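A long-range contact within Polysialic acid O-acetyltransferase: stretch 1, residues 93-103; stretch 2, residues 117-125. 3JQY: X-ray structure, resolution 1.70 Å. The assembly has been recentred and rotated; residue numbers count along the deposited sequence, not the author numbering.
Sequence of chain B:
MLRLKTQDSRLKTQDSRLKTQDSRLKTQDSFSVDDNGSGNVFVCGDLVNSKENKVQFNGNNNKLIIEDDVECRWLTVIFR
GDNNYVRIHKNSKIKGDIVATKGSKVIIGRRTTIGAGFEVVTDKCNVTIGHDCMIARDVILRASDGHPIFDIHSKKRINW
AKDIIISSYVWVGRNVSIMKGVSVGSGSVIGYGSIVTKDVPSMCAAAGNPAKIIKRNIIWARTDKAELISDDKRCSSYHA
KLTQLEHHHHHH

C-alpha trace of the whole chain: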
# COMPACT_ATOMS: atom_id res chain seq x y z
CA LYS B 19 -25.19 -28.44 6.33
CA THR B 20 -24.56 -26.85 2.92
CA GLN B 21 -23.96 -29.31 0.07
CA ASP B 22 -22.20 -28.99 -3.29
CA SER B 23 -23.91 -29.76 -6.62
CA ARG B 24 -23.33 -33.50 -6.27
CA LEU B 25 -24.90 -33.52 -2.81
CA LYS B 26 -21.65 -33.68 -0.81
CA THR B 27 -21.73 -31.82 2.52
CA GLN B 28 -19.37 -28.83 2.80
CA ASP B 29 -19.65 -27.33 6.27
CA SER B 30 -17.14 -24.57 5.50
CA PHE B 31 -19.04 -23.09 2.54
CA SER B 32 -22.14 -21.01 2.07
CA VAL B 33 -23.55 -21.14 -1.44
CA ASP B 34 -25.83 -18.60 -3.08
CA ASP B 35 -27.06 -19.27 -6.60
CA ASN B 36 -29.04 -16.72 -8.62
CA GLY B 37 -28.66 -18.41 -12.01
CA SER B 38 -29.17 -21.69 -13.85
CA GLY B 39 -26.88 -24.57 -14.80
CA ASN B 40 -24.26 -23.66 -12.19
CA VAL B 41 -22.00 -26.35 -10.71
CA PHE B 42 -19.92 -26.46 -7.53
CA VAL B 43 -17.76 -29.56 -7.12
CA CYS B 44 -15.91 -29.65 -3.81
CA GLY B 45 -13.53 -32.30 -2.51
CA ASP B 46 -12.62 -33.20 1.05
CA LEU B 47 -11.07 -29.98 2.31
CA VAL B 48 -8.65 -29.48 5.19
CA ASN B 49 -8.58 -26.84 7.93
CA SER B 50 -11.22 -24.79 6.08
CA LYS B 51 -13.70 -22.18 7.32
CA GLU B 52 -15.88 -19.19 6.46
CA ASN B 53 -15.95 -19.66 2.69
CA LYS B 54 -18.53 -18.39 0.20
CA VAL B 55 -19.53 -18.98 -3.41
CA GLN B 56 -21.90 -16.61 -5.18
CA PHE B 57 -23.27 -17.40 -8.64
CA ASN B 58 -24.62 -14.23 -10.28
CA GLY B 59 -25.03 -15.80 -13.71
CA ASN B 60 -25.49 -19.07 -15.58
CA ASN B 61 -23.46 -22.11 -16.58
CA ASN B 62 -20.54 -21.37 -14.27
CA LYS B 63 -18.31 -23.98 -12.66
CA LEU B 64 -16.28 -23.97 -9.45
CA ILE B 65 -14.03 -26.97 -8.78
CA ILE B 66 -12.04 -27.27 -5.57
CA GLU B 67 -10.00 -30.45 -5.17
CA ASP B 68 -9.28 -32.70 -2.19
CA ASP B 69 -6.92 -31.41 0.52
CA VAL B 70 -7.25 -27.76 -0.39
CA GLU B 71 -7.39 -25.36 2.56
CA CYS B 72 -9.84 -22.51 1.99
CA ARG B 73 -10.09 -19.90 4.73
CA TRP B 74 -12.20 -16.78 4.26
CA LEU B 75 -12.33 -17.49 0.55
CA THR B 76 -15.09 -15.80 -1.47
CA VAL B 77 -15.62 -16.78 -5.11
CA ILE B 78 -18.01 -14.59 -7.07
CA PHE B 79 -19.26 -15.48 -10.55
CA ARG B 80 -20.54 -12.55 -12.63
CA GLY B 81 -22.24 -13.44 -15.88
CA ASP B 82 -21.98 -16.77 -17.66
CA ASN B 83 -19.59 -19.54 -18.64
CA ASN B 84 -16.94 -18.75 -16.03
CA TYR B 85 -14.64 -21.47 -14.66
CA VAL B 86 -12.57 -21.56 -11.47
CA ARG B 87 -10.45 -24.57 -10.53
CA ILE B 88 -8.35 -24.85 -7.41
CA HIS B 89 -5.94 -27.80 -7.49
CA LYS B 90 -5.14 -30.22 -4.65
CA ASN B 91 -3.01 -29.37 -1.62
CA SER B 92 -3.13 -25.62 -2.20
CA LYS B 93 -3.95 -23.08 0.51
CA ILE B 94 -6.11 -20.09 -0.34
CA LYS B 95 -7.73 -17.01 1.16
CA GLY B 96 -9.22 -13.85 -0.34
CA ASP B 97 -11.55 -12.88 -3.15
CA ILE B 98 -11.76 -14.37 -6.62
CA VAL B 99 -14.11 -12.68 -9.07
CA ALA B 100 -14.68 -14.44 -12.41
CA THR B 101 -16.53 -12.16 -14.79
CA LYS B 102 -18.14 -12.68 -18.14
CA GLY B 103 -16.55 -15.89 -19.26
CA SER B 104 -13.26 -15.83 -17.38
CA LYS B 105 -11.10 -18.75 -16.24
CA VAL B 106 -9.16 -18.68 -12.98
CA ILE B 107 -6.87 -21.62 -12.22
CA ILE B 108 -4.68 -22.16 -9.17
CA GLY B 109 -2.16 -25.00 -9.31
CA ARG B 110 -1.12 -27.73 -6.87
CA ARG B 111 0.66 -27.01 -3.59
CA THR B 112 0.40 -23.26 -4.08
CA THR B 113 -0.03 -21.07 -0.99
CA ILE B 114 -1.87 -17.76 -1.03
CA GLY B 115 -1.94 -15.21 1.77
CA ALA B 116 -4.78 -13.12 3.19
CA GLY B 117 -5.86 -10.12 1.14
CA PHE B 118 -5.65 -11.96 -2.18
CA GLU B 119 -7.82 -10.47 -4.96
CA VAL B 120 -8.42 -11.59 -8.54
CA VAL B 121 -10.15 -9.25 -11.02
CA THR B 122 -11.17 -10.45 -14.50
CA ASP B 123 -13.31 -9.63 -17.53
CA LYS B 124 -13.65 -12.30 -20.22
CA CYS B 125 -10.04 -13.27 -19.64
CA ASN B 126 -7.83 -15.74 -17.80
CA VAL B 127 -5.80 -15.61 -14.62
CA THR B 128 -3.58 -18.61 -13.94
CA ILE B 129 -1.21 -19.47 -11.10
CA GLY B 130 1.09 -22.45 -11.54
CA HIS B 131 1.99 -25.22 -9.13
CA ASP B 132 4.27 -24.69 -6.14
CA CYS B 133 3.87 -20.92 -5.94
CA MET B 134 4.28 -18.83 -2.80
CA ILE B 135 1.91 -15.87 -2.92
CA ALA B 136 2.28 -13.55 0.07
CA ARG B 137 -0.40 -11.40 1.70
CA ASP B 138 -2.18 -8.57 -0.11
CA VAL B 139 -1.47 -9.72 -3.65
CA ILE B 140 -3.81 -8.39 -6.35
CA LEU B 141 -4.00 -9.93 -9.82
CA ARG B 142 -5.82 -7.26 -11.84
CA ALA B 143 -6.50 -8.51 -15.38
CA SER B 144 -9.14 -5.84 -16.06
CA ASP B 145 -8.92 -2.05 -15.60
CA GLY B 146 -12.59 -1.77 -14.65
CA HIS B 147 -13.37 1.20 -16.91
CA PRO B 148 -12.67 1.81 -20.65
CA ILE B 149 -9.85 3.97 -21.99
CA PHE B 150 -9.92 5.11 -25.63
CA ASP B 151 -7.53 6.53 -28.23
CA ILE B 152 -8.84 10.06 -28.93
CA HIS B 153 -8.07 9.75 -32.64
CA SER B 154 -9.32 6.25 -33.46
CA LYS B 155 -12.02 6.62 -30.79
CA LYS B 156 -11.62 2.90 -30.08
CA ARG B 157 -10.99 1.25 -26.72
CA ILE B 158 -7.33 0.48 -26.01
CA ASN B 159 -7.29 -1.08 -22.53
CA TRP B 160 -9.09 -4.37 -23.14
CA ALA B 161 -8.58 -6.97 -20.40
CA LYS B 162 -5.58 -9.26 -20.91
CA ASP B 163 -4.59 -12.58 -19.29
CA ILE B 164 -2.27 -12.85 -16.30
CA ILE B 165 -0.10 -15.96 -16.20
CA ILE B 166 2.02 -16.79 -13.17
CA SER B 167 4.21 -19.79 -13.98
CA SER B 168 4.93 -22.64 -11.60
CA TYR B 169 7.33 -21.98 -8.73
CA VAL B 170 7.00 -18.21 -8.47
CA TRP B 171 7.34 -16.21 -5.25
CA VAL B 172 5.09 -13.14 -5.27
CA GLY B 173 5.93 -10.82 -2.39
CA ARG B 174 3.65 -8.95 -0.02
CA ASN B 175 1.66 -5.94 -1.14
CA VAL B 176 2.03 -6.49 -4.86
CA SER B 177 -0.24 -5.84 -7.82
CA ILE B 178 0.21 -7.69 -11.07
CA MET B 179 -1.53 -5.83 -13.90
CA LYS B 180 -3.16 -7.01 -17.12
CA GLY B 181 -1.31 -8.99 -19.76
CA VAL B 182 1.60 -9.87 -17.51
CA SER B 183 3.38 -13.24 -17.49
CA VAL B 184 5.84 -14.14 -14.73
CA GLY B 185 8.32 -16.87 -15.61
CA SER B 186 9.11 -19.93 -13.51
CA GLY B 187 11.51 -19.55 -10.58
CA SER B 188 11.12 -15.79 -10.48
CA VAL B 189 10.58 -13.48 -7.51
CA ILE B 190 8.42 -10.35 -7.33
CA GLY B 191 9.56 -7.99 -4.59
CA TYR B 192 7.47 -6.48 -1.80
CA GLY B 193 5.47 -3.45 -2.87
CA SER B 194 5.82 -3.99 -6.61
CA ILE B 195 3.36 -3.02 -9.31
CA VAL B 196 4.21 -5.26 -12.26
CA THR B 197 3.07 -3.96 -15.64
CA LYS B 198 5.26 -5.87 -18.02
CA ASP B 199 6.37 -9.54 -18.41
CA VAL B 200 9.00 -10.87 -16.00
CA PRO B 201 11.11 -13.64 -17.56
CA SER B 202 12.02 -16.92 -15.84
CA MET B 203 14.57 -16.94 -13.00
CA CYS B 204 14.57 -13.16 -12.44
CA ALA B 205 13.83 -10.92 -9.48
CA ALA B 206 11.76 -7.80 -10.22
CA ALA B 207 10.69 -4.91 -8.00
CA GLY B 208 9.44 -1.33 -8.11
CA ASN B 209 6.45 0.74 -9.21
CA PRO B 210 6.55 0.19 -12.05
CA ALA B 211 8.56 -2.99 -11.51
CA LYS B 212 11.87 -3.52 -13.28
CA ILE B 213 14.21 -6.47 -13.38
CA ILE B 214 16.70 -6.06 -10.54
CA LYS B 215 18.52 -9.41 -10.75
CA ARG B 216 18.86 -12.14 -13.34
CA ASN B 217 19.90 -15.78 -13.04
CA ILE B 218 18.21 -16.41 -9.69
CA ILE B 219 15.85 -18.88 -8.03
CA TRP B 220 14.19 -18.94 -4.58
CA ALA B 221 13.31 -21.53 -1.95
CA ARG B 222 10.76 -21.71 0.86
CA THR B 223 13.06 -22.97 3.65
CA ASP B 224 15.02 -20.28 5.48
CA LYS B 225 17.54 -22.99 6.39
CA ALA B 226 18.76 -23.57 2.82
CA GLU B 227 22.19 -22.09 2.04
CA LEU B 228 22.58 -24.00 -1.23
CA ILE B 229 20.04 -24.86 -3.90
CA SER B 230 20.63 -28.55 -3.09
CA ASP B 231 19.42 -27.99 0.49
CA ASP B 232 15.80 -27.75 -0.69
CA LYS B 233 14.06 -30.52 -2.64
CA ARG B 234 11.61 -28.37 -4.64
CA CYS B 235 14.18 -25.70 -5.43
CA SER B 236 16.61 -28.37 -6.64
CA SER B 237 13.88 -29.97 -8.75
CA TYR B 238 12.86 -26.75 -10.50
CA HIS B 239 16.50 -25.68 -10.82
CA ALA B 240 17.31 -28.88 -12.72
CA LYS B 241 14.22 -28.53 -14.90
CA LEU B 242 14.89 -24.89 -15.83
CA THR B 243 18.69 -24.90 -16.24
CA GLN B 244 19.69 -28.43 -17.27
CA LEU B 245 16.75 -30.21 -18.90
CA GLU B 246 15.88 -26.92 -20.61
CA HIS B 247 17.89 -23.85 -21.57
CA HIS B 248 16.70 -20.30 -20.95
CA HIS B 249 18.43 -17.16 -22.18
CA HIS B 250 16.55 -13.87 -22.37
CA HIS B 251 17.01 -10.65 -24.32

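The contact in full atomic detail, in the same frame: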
# COMPACT_ATOMS: atom_id res chain seq x y z
N LYS B 93 -3.39 -23.78 -0.64
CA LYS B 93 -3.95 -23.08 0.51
C LYS B 93 -4.35 -21.69 0.04
O LYS B 93 -3.52 -20.96 -0.50
CB LYS B 93 -2.91 -22.95 1.63
CG LYS B 93 -2.37 -24.28 2.13
CD LYS B 93 -1.52 -24.07 3.37
CE LYS B 93 -0.96 -25.38 3.90
NZ LYS B 93 -0.17 -25.15 5.14
N ILE B 94 -5.61 -21.33 0.24
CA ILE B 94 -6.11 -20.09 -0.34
C ILE B 94 -7.00 -19.29 0.60
O ILE B 94 -7.72 -19.85 1.44
CB ILE B 94 -6.85 -20.36 -1.67
CG1 ILE B 94 -7.21 -19.04 -2.36
CG2 ILE B 94 -8.07 -21.22 -1.43
CD1 ILE B 94 -7.49 -19.16 -3.83
N LYS B 95 -6.90 -17.97 0.47
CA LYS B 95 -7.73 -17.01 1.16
C LYS B 95 -8.03 -15.90 0.16
O LYS B 95 -7.42 -15.84 -0.90
CB LYS B 95 -6.96 -16.41 2.35
CG LYS B 95 -6.35 -17.45 3.27
CD LYS B 95 -5.75 -16.83 4.52
CE LYS B 95 -5.05 -17.89 5.35
NZ LYS B 95 -5.04 -17.54 6.80
N GLY B 96 -8.98 -15.02 0.48
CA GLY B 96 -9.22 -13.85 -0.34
C GLY B 96 -10.44 -13.89 -1.24
O GLY B 96 -11.39 -14.63 -1.00
N ASP B 97 -10.39 -13.08 -2.29
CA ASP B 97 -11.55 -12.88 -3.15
C ASP B 97 -11.20 -13.16 -4.59
O ASP B 97 -10.31 -12.53 -5.15
CB ASP B 97 -12.04 -11.44 -3.02
CG ASP B 97 -12.59 -11.14 -1.64
OD1 ASP B 97 -11.93 -10.39 -0.89
OD2 ASP B 97 -13.67 -11.66 -1.29
N ILE B 98 -11.92 -14.09 -5.20
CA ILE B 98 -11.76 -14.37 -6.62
C ILE B 98 -13.04 -14.00 -7.35
O ILE B 98 -14.09 -14.55 -7.06
CB ILE B 98 -11.48 -15.87 -6.88
CG1 ILE B 98 -10.19 -16.31 -6.19
CG2 ILE B 98 -11.42 -16.13 -8.38
CD1 ILE B 98 -9.94 -17.81 -6.30
N VAL B 99 -12.94 -13.07 -8.29
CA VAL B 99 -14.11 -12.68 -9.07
C VAL B 99 -13.89 -13.06 -10.53
O VAL B 99 -12.97 -12.55 -11.18
CB VAL B 99 -14.42 -11.17 -8.92
CG1 VAL B 99 -15.68 -10.79 -9.70
CG2 VAL B 99 -14.55 -10.81 -7.44
N ALA B 100 -14.74 -13.95 -11.03
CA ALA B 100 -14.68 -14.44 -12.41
C ALA B 100 -15.84 -13.86 -13.19
O ALA B 100 -17.00 -14.16 -12.90
CB ALA B 100 -14.72 -15.98 -12.45
N THR B 101 -15.53 -13.03 -14.18
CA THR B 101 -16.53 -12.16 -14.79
C THR B 101 -16.65 -12.38 -16.28
O THR B 101 -15.65 -12.36 -17.01
CB THR B 101 -16.18 -10.67 -14.55
OG1 THR B 101 -16.20 -10.39 -13.14
CG2 THR B 101 -17.17 -9.76 -15.26
N LYS B 102 -17.85 -12.61 -16.74
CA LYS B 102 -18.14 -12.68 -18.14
C LYS B 102 -17.32 -13.63 -18.99
O LYS B 102 -16.83 -13.29 -20.05
CB LYS B 102 -18.10 -11.31 -18.74
CG LYS B 102 -19.19 -10.45 -18.27
CD LYS B 102 -18.95 -9.01 -18.61
CE LYS B 102 -20.14 -8.26 -18.44
NZ LYS B 102 -20.07 -7.30 -17.40
N GLY B 103 -17.23 -14.84 -18.51
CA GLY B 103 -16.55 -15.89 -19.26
C GLY B 103 -15.06 -15.93 -19.01
O GLY B 103 -14.28 -16.12 -19.93
N GLY B 117 -5.83 -11.36 1.89
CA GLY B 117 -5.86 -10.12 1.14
C GLY B 117 -5.73 -10.34 -0.35
O GLY B 117 -5.66 -9.38 -1.12
N PHE B 118 -5.70 -11.60 -0.76
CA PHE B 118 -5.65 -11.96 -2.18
C PHE B 118 -6.89 -11.46 -2.92
O PHE B 118 -8.01 -11.59 -2.41
CB PHE B 118 -5.56 -13.48 -2.28
CG PHE B 118 -5.36 -14.01 -3.67
CD1 PHE B 118 -4.24 -13.68 -4.41
CD2 PHE B 118 -6.28 -14.91 -4.21
CE1 PHE B 118 -4.05 -14.21 -5.68
CE2 PHE B 118 -6.10 -15.44 -5.48
CZ PHE B 118 -4.98 -15.09 -6.21
N GLU B 119 -6.70 -10.87 -4.10
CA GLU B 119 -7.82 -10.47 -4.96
C GLU B 119 -7.53 -10.82 -6.41
O GLU B 119 -6.43 -10.55 -6.90
CB GLU B 119 -8.06 -8.95 -4.91
CG GLU B 119 -8.10 -8.30 -3.53
CD GLU B 119 -8.21 -6.78 -3.63
OE1 GLU B 119 -8.66 -6.28 -4.69
OE2 GLU B 119 -7.85 -6.08 -2.65
N VAL B 120 -8.51 -11.41 -7.09
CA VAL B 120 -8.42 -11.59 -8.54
C VAL B 120 -9.55 -10.83 -9.24
O VAL B 120 -10.71 -10.97 -8.86
CB VAL B 120 -8.49 -13.07 -8.95
CG1 VAL B 120 -8.52 -13.18 -10.48
CG2 VAL B 120 -7.31 -13.84 -8.38
N VAL B 121 -9.19 -10.03 -10.24
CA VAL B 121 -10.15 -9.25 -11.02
C VAL B 121 -10.05 -9.68 -12.49
O VAL B 121 -8.97 -9.69 -13.05
CB VAL B 121 -9.81 -7.75 -10.95
CG1 VAL B 121 -10.86 -6.92 -11.68
CG2 VAL B 121 -9.67 -7.30 -9.50
N THR B 122 -11.18 -10.01 -13.11
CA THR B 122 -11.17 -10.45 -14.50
C THR B 122 -12.26 -9.77 -15.33
O THR B 122 -13.12 -9.07 -14.79
CB THR B 122 -11.42 -11.96 -14.62
OG1 THR B 122 -12.68 -12.28 -14.03
CG2 THR B 122 -10.33 -12.75 -13.92
N ASP B 123 -12.22 -10.00 -16.64
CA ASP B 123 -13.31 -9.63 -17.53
C ASP B 123 -13.10 -10.34 -18.86
O ASP B 123 -12.30 -9.90 -19.69
CB ASP B 123 -13.36 -8.11 -17.74
CG ASP B 123 -14.54 -7.67 -18.59
OD1 ASP B 123 -15.34 -8.54 -19.02
OD2 ASP B 123 -14.68 -6.46 -18.83
N LYS B 124 -13.81 -11.45 -19.04
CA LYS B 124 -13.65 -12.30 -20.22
C LYS B 124 -12.18 -12.54 -20.51
O LYS B 124 -11.70 -12.34 -21.62
CB LYS B 124 -14.34 -11.68 -21.44
CG LYS B 124 -14.43 -12.64 -22.63
CD LYS B 124 -15.38 -12.12 -23.72
CE LYS B 124 -16.75 -12.79 -23.64
NZ LYS B 124 -17.56 -12.39 -22.46
N CYS B 125 -11.46 -12.97 -19.48
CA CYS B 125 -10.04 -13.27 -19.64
C CYS B 125 -9.60 -14.32 -18.62
O CYS B 125 -10.41 -14.86 -17.88
CB CYS B 125 -9.19 -12.00 -19.54
SG CYS B 125 -9.20 -11.21 -17.92
O HOH W 1 -9.12 -10.21 -0.28
O HOH W 2 -13.76 -9.49 -11.76

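Two neighbouring rungs of this chain lie side by side and in parallel: strand 97-101 runs beside strand 119-121 at an angle of 11° between their directions, their axes approaching to 4.8 Å. Three residues of the second rung, Phe-118, Lys-124 and Val-120, cover the most surface, and each illustrates a different rule.

Phe-118 stands at the entry to the ladder. Its backbone carbonyl starts the pairing, with Asp-97 N donating to Phe-118 O at 2.8 Å, while its side chain points toward the first stretch. The ring packs against two isoleucines: Phe-118 CE2 lies 4.2 Å from Ile-98 CG1 and 4.3 Å from Ile-94 CD1. Because the chain turns a corner at Gly-96, these isoleucines come from strands before and after the bend, so one aromatic ring spans the corner. The corner itself needs glycine: a CB on Gly-96 would clash with Phe-118 O, and the backbone angles alone would jam it against the preceding carbonyl. Packing has a price, for Lys-95 O, 3.3 Å from Phe-118 CB, is buried without a polar partner. Phe-118 O also accepts from water 1, at 2.8 Å, and the same water donates to Asp-97 OD1 at 2.9 Å, tying the aspartate's side chain to the start of the ladder.

Val-120 carries the regular parallel pattern. Its two backbone groups reach residues on either side of Ile-98: Val-120 N donates to Asp-97 O (2.9 Å), and Val-99 N donates to Val-120 O (3.1 Å). This register places Ile-98 and Val-120 on the same buried face, where Ile-98 CG2 meets Val-120 CB at 4.3 Å; Asp-97 and Glu-119 share the other, more exposed face.

Beyond Val-120 a side chain takes over the backbone's work. Thr-122 points its CA-to-CB bond toward the first stretch and, in the p rotamer, places OG1 where it donates to Val-99 O at 2.9 Å and accepts from Thr-101 N at 3.0 Å. Water 2 fills in beside it, accepting from Thr-122 N (3.0 Å) and Thr-101 OG1 (2.9 Å) and donating to Val-99 O (3.2 Å).

Lys-124 closes the contact at the turn. Its backbone resumes direct pairing, with Lys-124 N donating almost linearly to Thr-101 O at 2.9 Å. Its side chain curls back so that Lys-124 NZ donates to Lys-102 O at 2.7 Å, satisfying a loop carbonyl with a charged amine. Thus backbone and side chain of one lysine fasten two carbonyls in succession.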